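Local coordinates for protein agglutinin (Rhizoctonia solani, PDB 4G9M) that probably binds carbohydrates as a ricin-type beta-trefoil lectin that assembles into a domain-swapped dimer, at residues T9-V15 with K136-E142; L108-D112 with V124-N129. The contacts are given in a common frame with arbitrary orientation. Residue numbers count along the deposited sequence, not the author numbering.

Contact 1 (T9-V15 with K136-E142)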
loop_
_atom_site.group_PDB
_atom_site.type_symbol
_atom_site.label_atom_id
_atom_site.label_comp_id
_atom_site.label_asym_id
_atom_site.label_seq_id
_atom_site.Cartn_x
_atom_site.Cartn_y
_atom_site.Cartn_z
ATOM N N THR B 9 -3.876 -15.508 -5.096
ATOM C CA THR B 9 -3.479 -16.280 -3.929
ATOM C C THR B 9 -2.017 -16.007 -3.617
ATOM O O THR B 9 -1.184 -16.024 -4.527
ATOM C CB THR B 9 -3.669 -17.773 -4.183
ATOM O OG1 THR B 9 -5.048 -18.028 -4.477
ATOM C CG2 THR B 9 -3.227 -18.598 -2.974
ATOM N N TYR B 10 -1.712 -15.785 -2.335
ATOM C CA TYR B 10 -0.353 -15.454 -1.915
ATOM C C TYR B 10 0.185 -16.334 -0.790
ATOM O O TYR B 10 -0.575 -16.812 0.058
ATOM C CB TYR B 10 -0.291 -13.997 -1.463
ATOM C CG TYR B 10 -0.444 -12.979 -2.574
ATOM C CD1 TYR B 10 -1.700 -12.597 -3.034
ATOM C CD2 TYR B 10 0.670 -12.397 -3.153
ATOM C CE1 TYR B 10 -1.831 -11.657 -4.058
ATOM C CE2 TYR B 10 0.553 -11.468 -4.169
ATOM C CZ TYR B 10 -0.693 -11.101 -4.611
ATOM O OH TYR B 10 -0.766 -10.164 -5.605
ATOM N N THR B 11 1.501 -16.544 -0.797
ATOM C CA THR B 11 2.231 -16.901 0.420
ATOM C C THR B 11 2.710 -15.584 1.017
ATOM O O THR B 11 3.228 -14.722 0.299
ATOM C CB THR B 11 3.438 -17.814 0.123
ATOM O OG1 THR B 11 2.980 -19.088 -0.350
ATOM C CG2 THR B 11 4.283 -18.030 1.380
ATOM N N LEU B 12 2.497 -15.395 2.319
ATOM C CA LEU B 12 2.883 -14.144 2.967
ATOM C C LEU B 12 4.042 -14.400 3.924
ATOM O O LEU B 12 3.865 -14.975 5.002
ATOM C CB LEU B 12 1.678 -13.546 3.697
ATOM C CG LEU B 12 0.452 -13.320 2.801
ATOM C CD1 LEU B 12 -0.708 -12.713 3.578
ATOM C CD2 LEU B 12 0.799 -12.446 1.599
ATOM N N LYS B 13 5.234 -13.991 3.508
ATOM C CA LYS B 13 6.461 -14.315 4.220
ATOM C C LYS B 13 6.930 -13.154 5.085
ATOM O O LYS B 13 7.171 -12.053 4.587
ATOM C CB LYS B 13 7.568 -14.713 3.226
ATOM C CG LYS B 13 8.888 -15.059 3.908
ATOM C CD LYS B 13 9.936 -15.475 2.886
ATOM C CE LYS B 13 10.239 -14.352 1.905
ATOM N NZ LYS B 13 11.000 -13.242 2.546
ATOM N N ASN B 14 7.080 -13.397 6.380
ATOM C CA ASN B 14 7.495 -12.309 7.265
ATOM C C ASN B 14 8.905 -11.832 6.911
ATOM O O ASN B 14 9.824 -12.630 6.763
ATOM C CB ASN B 14 7.417 -12.738 8.728
ATOM C CG ASN B 14 7.569 -11.583 9.669
ATOM O OD1 ASN B 14 8.672 -11.276 10.116
ATOM N ND2 ASN B 14 6.455 -10.919 9.973
ATOM N N VAL B 15 9.065 -10.518 6.773
ATOM C CA VAL B 15 10.347 -9.941 6.382
ATOM C C VAL B 15 11.459 -10.244 7.405
ATOM O O VAL B 15 12.593 -10.539 7.035
ATOM C CB VAL B 15 10.217 -8.414 6.098
ATOM C CG1 VAL B 15 11.592 -7.739 6.011
ATOM C CG2 VAL B 15 9.406 -8.165 4.817
ATOM N N LYS B 136 6.275 -6.447 8.563
ATOM C CA LYS B 136 6.304 -6.314 7.106
ATOM C C LYS B 136 6.279 -7.702 6.518
ATOM O O LYS B 136 6.889 -8.623 7.072
ATOM C CB LYS B 136 7.558 -5.580 6.640
ATOM C CG LYS B 136 7.622 -4.126 7.107
ATOM C CD LYS B 136 9.027 -3.574 6.964
ATOM C CE LYS B 136 9.173 -2.315 7.812
ATOM N NZ LYS B 136 10.606 -1.957 7.991
ATOM N N TRP B 137 5.587 -7.845 5.390
ATOM C CA TRP B 137 5.356 -9.155 4.795
ATOM C C TRP B 137 5.668 -9.128 3.309
ATOM O O TRP B 137 5.290 -8.190 2.602
ATOM C CB TRP B 137 3.893 -9.577 5.012
ATOM C CG TRP B 137 3.506 -9.612 6.492
ATOM C CD1 TRP B 137 3.095 -8.549 7.260
ATOM C CD2 TRP B 137 3.516 -10.751 7.359
ATOM N NE1 TRP B 137 2.855 -8.963 8.558
ATOM C CE2 TRP B 137 3.100 -10.310 8.638
ATOM C CE3 TRP B 137 3.838 -12.106 7.184
ATOM C CZ2 TRP B 137 2.995 -11.174 9.723
ATOM C CZ3 TRP B 137 3.733 -12.960 8.258
ATOM C CH2 TRP B 137 3.300 -12.492 9.515
ATOM N N LYS B 138 6.374 -10.158 2.843
ATOM C CA LYS B 138 6.599 -10.340 1.419
ATOM C C LYS B 138 5.376 -11.004 0.811
ATOM O O LYS B 138 4.959 -12.071 1.260
ATOM C CB LYS B 138 7.836 -11.204 1.151
ATOM C CG LYS B 138 9.115 -10.726 1.836
ATOM C CD LYS B 138 9.539 -9.368 1.327
ATOM C CE LYS B 138 9.589 -9.351 -0.188
ATOM N NZ LYS B 138 9.115 -8.052 -0.718
ATOM N N PHE B 139 4.813 -10.372 -0.212
ATOM C CA PHE B 139 3.664 -10.922 -0.910
ATOM C C PHE B 139 4.128 -11.779 -2.072
ATOM O O PHE B 139 4.480 -11.269 -3.129
ATOM C CB PHE B 139 2.737 -9.801 -1.385
ATOM C CG PHE B 139 1.751 -9.360 -0.336
ATOM C CD1 PHE B 139 2.185 -8.797 0.855
ATOM C CD2 PHE B 139 0.385 -9.515 -0.543
ATOM C CE1 PHE B 139 1.285 -8.405 1.828
ATOM C CE2 PHE B 139 -0.529 -9.102 0.431
ATOM C CZ PHE B 139 -0.074 -8.548 1.610
ATOM N N ILE B 140 4.140 -13.089 -1.855
ATOM C CA ILE B 140 4.551 -14.020 -2.918
ATOM C C ILE B 140 3.357 -14.561 -3.698
ATOM O O ILE B 140 2.641 -15.437 -3.222
ATOM C CB ILE B 140 5.375 -15.198 -2.343
ATOM C CG1 ILE B 140 6.546 -14.672 -1.500
ATOM C CG2 ILE B 140 5.891 -16.085 -3.468
ATOM C CD1 ILE B 140 7.211 -15.740 -0.669
ATOM N N ASP B 141 3.160 -14.031 -4.903
ATOM C CA ASP B 141 2.039 -14.376 -5.780
ATOM C C ASP B 141 2.172 -15.782 -6.364
ATOM O O ASP B 141 3.198 -16.124 -6.954
ATOM C CB ASP B 141 1.984 -13.345 -6.927
ATOM C CG ASP B 141 0.678 -13.372 -7.721
ATOM O OD1 ASP B 141 -0.382 -13.769 -7.188
ATOM O OD2 ASP B 141 0.709 -12.924 -8.891
ATOM N N GLU B 142 1.133 -16.596 -6.183
ATOM C CA GLU B 142 1.038 -17.893 -6.860
ATOM C C GLU B 142 0.510 -17.661 -8.270
ATOM O O GLU B 142 -0.487 -16.972 -8.463
ATOM C CB GLU B 142 0.085 -18.830 -6.108
ATOM C CG GLU B 142 0.160 -18.735 -4.592
ATOM C CD GLU B 142 1.166 -19.672 -3.984
ATOM O OE1 GLU B 142 1.488 -20.681 -4.631
ATOM O OE2 GLU B 142 1.631 -19.402 -2.855
#
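Strand 137-141, the last of the third trefoil repeat, runs antiparallel beside strand 8-14, the first of the first, and so closes the barrel, as in the beta-trefoil fold. Lys-136 O accepts Val-15 N at 2.9 Å, and its ammonium forms salt bridges with Asp-96 and Asp-133. Trp-137 lays one ring face against Asn-14, whose CB sits 4.2 Å from the centroid of the six-membered ring, a CH-pi contact. Lys-138 forms a hydrogen-bonded pair with Lys-13: Lys-138 N to Lys-13 O 2.7 Å, Lys-13 N to Lys-138 O 3.0 Å. Phe-139 takes Leu-12 CD2 over its face, 3.6 Å from the ring centroid, and turns its edge to the face of Tyr-10 (T-shaped, centroids 5.4 Å apart). Ile-140 pairs with Thr-11 through two hydrogen bonds, Ile-140 N to Thr-11 O and Thr-11 N to Ile-140 O, both 2.9 Å. Asp-141 flanks the Tyr-10 ring on the face opposite Phe-139. Glu-142 N reaches Thr-9 O and Glu-142 OE2 accepts Thr-11 OG1, both at 2.9 Å. Trp-137 and Phe-139 pack on Ile-101 of strand 99-103, strand 47-51 flanks 8-14, and a strand of the second subunit continues the sheet beyond Phe-139 and Ile-140.

Contact 2 (L108-D112 with V124-N129); sequences LFVLD and VIYYNN
This is an antiparallel beta hairpin, strand 109-113 against strand 122-128, the second and third strands of the third trefoil repeat and one of three hairpins that cap the barrel. Segments 109-112 and 124-128 are extended (Val-110 phi/psi -127/161, Tyr-127 -158/150) and strongly twisted, their axes at 140° and 4.4 Å apart at closest approach. The register sets Val-110 opposite Tyr-127, Leu-111 opposite Tyr-126 and Asp-112 opposite Ile-125. Val-110/Tyr-127 and Asp-112/Ile-125 are the hydrogen-bonded pairs: Val-110 N to Tyr-127 O 3.0 Å, Tyr-127 N to Val-110 O 3.1 Å, Asp-112 N to Ile-125 O 2.9 Å, Ile-125 N to Asp-112 O 2.8 Å. The chain turns a corner at Leu-108 (phi/psi -75/-14), yet Leu-108 O still accepts Asn-129 N at 2.8 Å. Phe-109 and Asn-128 are a non-hydrogen-bonded pair with diverging side chains, CA atoms 4.7 Å apart. Leu-111 and Tyr-126 share the buried face: Tyr-126 (m, chi2 -80°) brings CE1 to 3.7 Å from Leu-111 CD1, both side chains pack on Val-81, and Tyr-126 OH hydrogen-bonds to Gly-70 O. Val-110, Asp-112, Ile-125 and Tyr-127 occupy the other face. There Val-110 CG1 meets Asn-129 CG at 3.6 Å, and Asn-129 ND2 hydrogen-bonds to Asn-56 OD1 of the second subunit. Asp-112 (t) OD2 is hydrogen-bonded to Gln-135 NE2 and lies 3.2 Å from Tyr-127 CD2.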
loop_
_atom_site.group_PDB
_atom_site.type_symbol
_atom_site.label_atom_id
_atom_site.label_comp_id
_atom_site.label_asym_id
_atom_site.label_seq_id
_atom_site.Cartn_x
_atom_site.Cartn_y
_atom_site.Cartn_z
ATOM N N LEU B 108 -3.847 2.417 13.048
ATOM C CA LEU B 108 -2.621 2.423 13.837
ATOM C C LEU B 108 -2.111 0.999 14.019
ATOM O O LEU B 108 -0.969 0.805 14.432
ATOM C CB LEU B 108 -2.841 3.051 15.223
ATOM C CG LEU B 108 -2.991 4.569 15.348
ATOM C CD1 LEU B 108 -3.195 4.935 16.808
ATOM C CD2 LEU B 108 -1.788 5.304 14.778
ATOM N N PHE B 109 -2.961 0.016 13.708
ATOM C CA PHE B 109 -2.630 -1.391 13.954
ATOM C C PHE B 109 -2.315 -2.177 12.701
ATOM O O PHE B 109 -3.036 -2.086 11.702
ATOM C CB PHE B 109 -3.740 -2.075 14.748
ATOM C CG PHE B 109 -3.914 -1.498 16.121
ATOM C CD1 PHE B 109 -3.120 -1.926 17.175
ATOM C CD2 PHE B 109 -4.830 -0.492 16.344
ATOM C CE1 PHE B 109 -3.257 -1.369 18.437
ATOM C CE2 PHE B 109 -4.976 0.079 17.610
ATOM C CZ PHE B 109 -4.182 -0.367 18.654
ATOM N N VAL B 110 -1.243 -2.968 12.782
ATOM C CA VAL B 110 -0.834 -3.859 11.698
ATOM C C VAL B 110 -0.659 -5.295 12.184
ATOM O O VAL B 110 -0.501 -5.531 13.380
ATOM C CB VAL B 110 0.486 -3.403 11.033
ATOM C CG1 VAL B 110 0.278 -2.092 10.247
ATOM C CG2 VAL B 110 1.607 -3.280 12.051
ATOM N N LEU B 111 -0.671 -6.243 11.245
ATOM C CA LEU B 111 -0.361 -7.638 11.539
ATOM C C LEU B 111 1.103 -7.751 11.923
ATOM O O LEU B 111 1.987 -7.291 11.198
ATOM C CB LEU B 111 -0.650 -8.542 10.337
ATOM C CG LEU B 111 -2.023 -9.227 10.312
ATOM C CD1 LEU B 111 -3.132 -8.229 10.455
ATOM C CD2 LEU B 111 -2.198 -10.046 9.038
ATOM N N ASP B 112 1.349 -8.399 13.050
ATOM C CA ASP B 112 2.671 -8.395 13.675
ATOM C C ASP B 112 3.059 -9.817 14.061
ATOM O O ASP B 112 2.337 -10.480 14.787
ATOM C CB ASP B 112 2.599 -7.478 14.912
ATOM C CG ASP B 112 3.890 -7.417 15.698
ATOM O OD1 ASP B 112 4.455 -8.470 16.064
ATOM O OD2 ASP B 112 4.322 -6.286 16.008
ATOM N N VAL B 124 0.673 -14.341 15.669
ATOM C CA VAL B 124 0.536 -13.104 14.916
ATOM C C VAL B 124 -0.516 -12.301 15.656
ATOM O O VAL B 124 -1.556 -12.840 16.040
ATOM C CB VAL B 124 0.115 -13.385 13.478
ATOM C CG1 VAL B 124 -0.205 -12.086 12.757
ATOM C CG2 VAL B 124 1.218 -14.134 12.779
ATOM N N ILE B 125 -0.228 -11.023 15.882
ATOM C CA ILE B 125 -1.077 -10.207 16.743
ATOM C C ILE B 125 -1.322 -8.867 16.055
ATOM O O ILE B 125 -0.581 -8.497 15.146
ATOM C CB ILE B 125 -0.400 -9.938 18.107
ATOM C CG1 ILE B 125 1.011 -9.358 17.916
ATOM C CG2 ILE B 125 -0.327 -11.222 18.948
ATOM C CD1 ILE B 125 1.667 -8.850 19.219
ATOM N N TYR B 126 -2.365 -8.152 16.470
ATOM C CA TYR B 126 -2.501 -6.741 16.076
ATOM C C TYR B 126 -1.562 -5.951 16.953
ATOM O O TYR B 126 -1.462 -6.223 18.156
ATOM C CB TYR B 126 -3.952 -6.234 16.234
ATOM C CG TYR B 126 -4.848 -6.895 15.218
ATOM C CD1 TYR B 126 -4.887 -6.448 13.912
ATOM C CD2 TYR B 126 -5.594 -8.013 15.549
ATOM C CE1 TYR B 126 -5.670 -7.098 12.951
ATOM C CE2 TYR B 126 -6.385 -8.666 14.585
ATOM C CZ TYR B 126 -6.412 -8.206 13.307
ATOM O OH TYR B 126 -7.180 -8.862 12.349
ATOM N N TYR B 127 -0.855 -4.984 16.381
ATOM C CA TYR B 127 0.097 -4.216 17.195
ATOM C C TYR B 127 0.363 -2.882 16.535
ATOM O O TYR B 127 0.324 -2.771 15.314
ATOM C CB TYR B 127 1.409 -4.981 17.323
ATOM C CG TYR B 127 2.271 -4.744 18.561
ATOM C CD1 TYR B 127 1.810 -5.045 19.851
ATOM C CD2 TYR B 127 3.587 -4.320 18.427
ATOM C CE1 TYR B 127 2.629 -4.885 20.967
ATOM C CE2 TYR B 127 4.415 -4.161 19.543
ATOM C CZ TYR B 127 3.931 -4.435 20.807
ATOM O OH TYR B 127 4.763 -4.299 21.893
ATOM N N ASN B 128 0.653 -1.875 17.344
ATOM C CA ASN B 128 0.943 -0.538 16.826
ATOM C C ASN B 128 2.009 -0.596 15.746
ATOM O O ASN B 128 3.037 -1.252 15.921
ATOM C CB ASN B 128 1.413 0.366 17.975
ATOM C CG ASN B 128 1.511 1.818 17.565
ATOM O OD1 ASN B 128 0.501 2.511 17.474
ATOM N ND2 ASN B 128 2.728 2.290 17.324
ATOM N N ASN B 129 1.760 0.081 14.630
ATOM C CA ASN B 129 2.681 0.047 13.508
ATOM C C ASN B 129 3.906 0.874 13.853
ATOM O O ASN B 129 3.847 2.102 13.922
ATOM C CB ASN B 129 2.014 0.572 12.225
ATOM C CG ASN B 129 2.864 0.351 10.982
ATOM O OD1 ASN B 129 3.905 -0.308 11.034
ATOM N ND2 ASN B 129 2.412 0.896 9.843
#

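The centres of contacts 1 and 2 lie about 16 Å apart within one beta-trefoil, contact 1 in the barrel and contact 2 in the hairpin cap. Along the chain contact 2 is nested inside contact 1: strand 8-14 comes first, then the hairpin 109-113/122-128, and finally strand 137-141, which is the next strand after the hairpin and pairs with strand 8-14. Contact 1 closes a loop of 120 residues, contact 2 one of 11. Trp-137 connects them, its NE1 probably hydrogen-bonded to Leu-111 O (3.2 Å) and its CH2 packed 4.2 Å from Val-124 CG2. Both also reach the second subunit, contact 1 by sheet extension and contact 2 through a side-chain hydrogen bond, so each takes part in the dimer.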